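Local coordinates for protein putative branched-chain amino acid ABC transporter (Rhodospirillum rubrum ATCC 11170, PDB 3HUT) that probably binds branched-chain amino acids or similar ligands outside the cytoplasmic membrane and delivers them to an ABC transporter for uptake, at residues 28-34 against 283-287. Numbering follows the deposited sequence.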
loop_
_atom_site.group_PDB
_atom_site.type_symbol
_atom_site.label_atom_id
_atom_site.label_comp_id
_atom_site.label_asym_id
_atom_site.label_seq_id
_atom_site.Cartn_x
_atom_site.Cartn_y
_atom_site.Cartn_z
ATOM N N ALA A 28 2.470 7.019 13.987
ATOM C CA ALA A 28 3.666 6.599 14.716
ATOM C C ALA A 28 3.475 6.729 16.220
ATOM O O ALA A 28 3.780 5.809 16.984
ATOM C CB ALA A 28 4.867 7.432 14.277
ATOM N N ARG A 29 2.969 7.882 16.635
ATOM C CA ARG A 29 2.732 8.169 18.044
ATOM C C ARG A 29 1.829 7.123 18.697
ATOM O O ARG A 29 2.114 6.641 19.790
ATOM C CB ARG A 29 2.115 9.567 18.170
ATOM C CG ARG A 29 1.409 9.871 19.486
ATOM C CD ARG A 29 2.370 10.073 20.645
ATOM N NE ARG A 29 1.685 10.660 21.796
ATOM C CZ ARG A 29 2.254 10.895 22.974
ATOM N NH1 ARG A 29 3.530 10.591 23.170
ATOM N NH2 ARG A 29 1.547 11.439 23.958
ATOM N N LEU A 30 0.739 6.776 18.022
ATOM C CA LEU A 30 -0.202 5.795 18.557
ATOM C C LEU A 30 0.470 4.437 18.772
ATOM O O LEU A 30 0.351 3.833 19.837
ATOM C CB LEU A 30 -1.383 5.640 17.600
ATOM C CG LEU A 30 -2.652 4.970 18.130
ATOM C CD1 LEU A 30 -3.204 5.768 19.299
ATOM C CD2 LEU A 30 -3.689 4.903 17.018
ATOM N N GLN A 31 1.172 3.961 17.750
ATOM C CA GLN A 31 1.862 2.674 17.809
ATOM C C GLN A 31 2.963 2.660 18.877
ATOM O O GLN A 31 3.040 1.742 19.702
ATOM C CB GLN A 31 2.467 2.363 16.439
ATOM C CG GLN A 31 2.982 0.940 16.249
ATOM C CD GLN A 31 1.868 -0.097 16.203
ATOM O OE1 GLN A 31 1.413 -0.589 17.241
ATOM N NE2 GLN A 31 1.415 -0.426 14.993
ATOM N N LEU A 32 3.820 3.676 18.853
ATOM C CA LEU A 32 4.917 3.763 19.806
ATOM C C LEU A 32 4.401 3.792 21.240
ATOM O O LEU A 32 4.889 3.059 22.102
ATOM C CB LEU A 32 5.759 5.014 19.539
ATOM C CG LEU A 32 7.029 5.140 20.381
ATOM C CD1 LEU A 32 7.991 4.012 20.019
ATOM C CD2 LEU A 32 7.675 6.488 20.139
ATOM N N ASP A 33 3.411 4.636 21.500
ATOM C CA ASP A 33 2.869 4.726 22.844
ATOM C C ASP A 33 2.345 3.371 23.308
ATOM O O ASP A 33 2.592 2.969 24.445
ATOM C CB ASP A 33 1.766 5.789 22.912
ATOM C CG ASP A 33 2.320 7.203 22.881
ATOM O OD1 ASP A 33 3.558 7.370 22.961
ATOM O OD2 ASP A 33 1.516 8.151 22.781
ATOM N N ARG A 34 1.646 2.654 22.428
ATOM C CA ARG A 34 1.117 1.341 22.799
ATOM C C ARG A 34 2.251 0.375 23.098
ATOM O O ARG A 34 2.218 -0.346 24.096
ATOM C CB ARG A 34 0.254 0.751 21.680
ATOM C CG ARG A 34 -0.961 1.576 21.329
ATOM C CD ARG A 34 -1.956 0.769 20.512
ATOM N NE ARG A 34 -2.852 1.632 19.749
ATOM C CZ ARG A 34 -3.888 1.198 19.035
ATOM N NH1 ARG A 34 -4.175 -0.096 18.990
ATOM N NH2 ARG A 34 -4.622 2.061 18.344
ATOM N N TYR A 283 1.295 3.327 10.287
ATOM C CA TYR A 283 1.019 2.643 11.544
ATOM C C TYR A 283 1.699 1.272 11.526
ATOM O O TYR A 283 2.410 0.908 12.467
ATOM C CB TYR A 283 -0.493 2.463 11.725
ATOM C CG TYR A 283 -0.898 1.899 13.072
ATOM C CD1 TYR A 283 -0.676 2.616 14.250
ATOM C CD2 TYR A 283 -1.537 0.662 13.167
ATOM C CE1 TYR A 283 -1.086 2.115 15.491
ATOM C CE2 TYR A 283 -1.948 0.151 14.401
ATOM C CZ TYR A 283 -1.722 0.884 15.558
ATOM O OH TYR A 283 -2.134 0.387 16.782
ATOM N N ASP A 284 1.477 0.514 10.454
ATOM C CA ASP A 284 2.071 -0.814 10.336
ATOM C C ASP A 284 3.591 -0.769 10.225
ATOM O O ASP A 284 4.280 -1.649 10.744
ATOM C CB ASP A 284 1.500 -1.561 9.122
ATOM C CG ASP A 284 0.145 -2.187 9.403
ATOM O OD1 ASP A 284 -0.340 -2.073 10.549
ATOM O OD2 ASP A 284 -0.434 -2.796 8.472
ATOM N N ALA A 285 4.116 0.246 9.545
ATOM C CA ALA A 285 5.559 0.357 9.388
ATOM C C ALA A 285 6.209 0.442 10.765
ATOM O O ALA A 285 7.157 -0.295 11.064
ATOM C CB ALA A 285 5.912 1.587 8.546
ATOM N N VAL A 286 5.696 1.334 11.606
ATOM C CA VAL A 286 6.231 1.492 12.951
ATOM C C VAL A 286 6.080 0.188 13.742
ATOM O O VAL A 286 7.015 -0.255 14.414
ATOM C CB VAL A 286 5.520 2.642 13.701
ATOM C CG1 VAL A 286 5.966 2.675 15.151
ATOM C CG2 VAL A 286 5.834 3.978 13.024
ATOM N N GLY A 287 4.903 -0.425 13.656
ATOM C CA GLY A 287 4.674 -1.672 14.363
ATOM C C GLY A 287 5.590 -2.792 13.901
ATOM O O GLY A 287 6.077 -3.581 14.711
HETATM O O HOH W 1 0.255 -2.499 13.146
#
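Segments 28-34, in helix 18-37, and 283-287, in helix 277-296, run in roughly the same direction, their axes inclined by 32° and 8.6 Å apart at closest approach. At Ala-28 the small side chain lets the backbones come near: the CA of Ala-28 is 5.7 Å from the CA of Tyr-283, and Ala-28 CB packs 3.8 Å from Val-286 CG2. Leu-30 makes a lighter apolar contact, CD2 to Tyr-283 CE1 at 4.1 Å. Gln-31 is the main polar link. Gln-31 NE2 gives a nearly straight hydrogen bond to the backbone O of Tyr-283 (3.0 Å, 174°); the same oxygen also accepts the helical bond from Gly-287 N, so it takes two donors. Gln-31 NE2 lies over one face of the Tyr-283 ring, 3.4 Å from Tyr-283 CZ, and through a weak bond to a water reaches Asp-284 OD1. Gln-31 CG packs against both Val-286 CG1 (3.6 Å) and Gly-287 N (3.5 Å); a CB on Gly-287 would collide with the amide of Gln-31. A turn further on, Arg-34 lays a face of its guanidinium on the Tyr-283 hydroxyl, CZ to OH 3.0 Å, a packing contact without hydrogen-bond geometry. The pair belongs to the lobe of this periplasmic-binding-protein fold built round the parallel sheet that includes strand 46-52. Ala-28 and Leu-32 rest on that strand, Leu-30 and Arg-34 touch helix 258-271, whose Phe-263 stacks on Tyr-283, and Gln-31 and Asp-284 meet Tyr-315 of strand 315-317, so the N-terminal helix packs against elements from late in the chain.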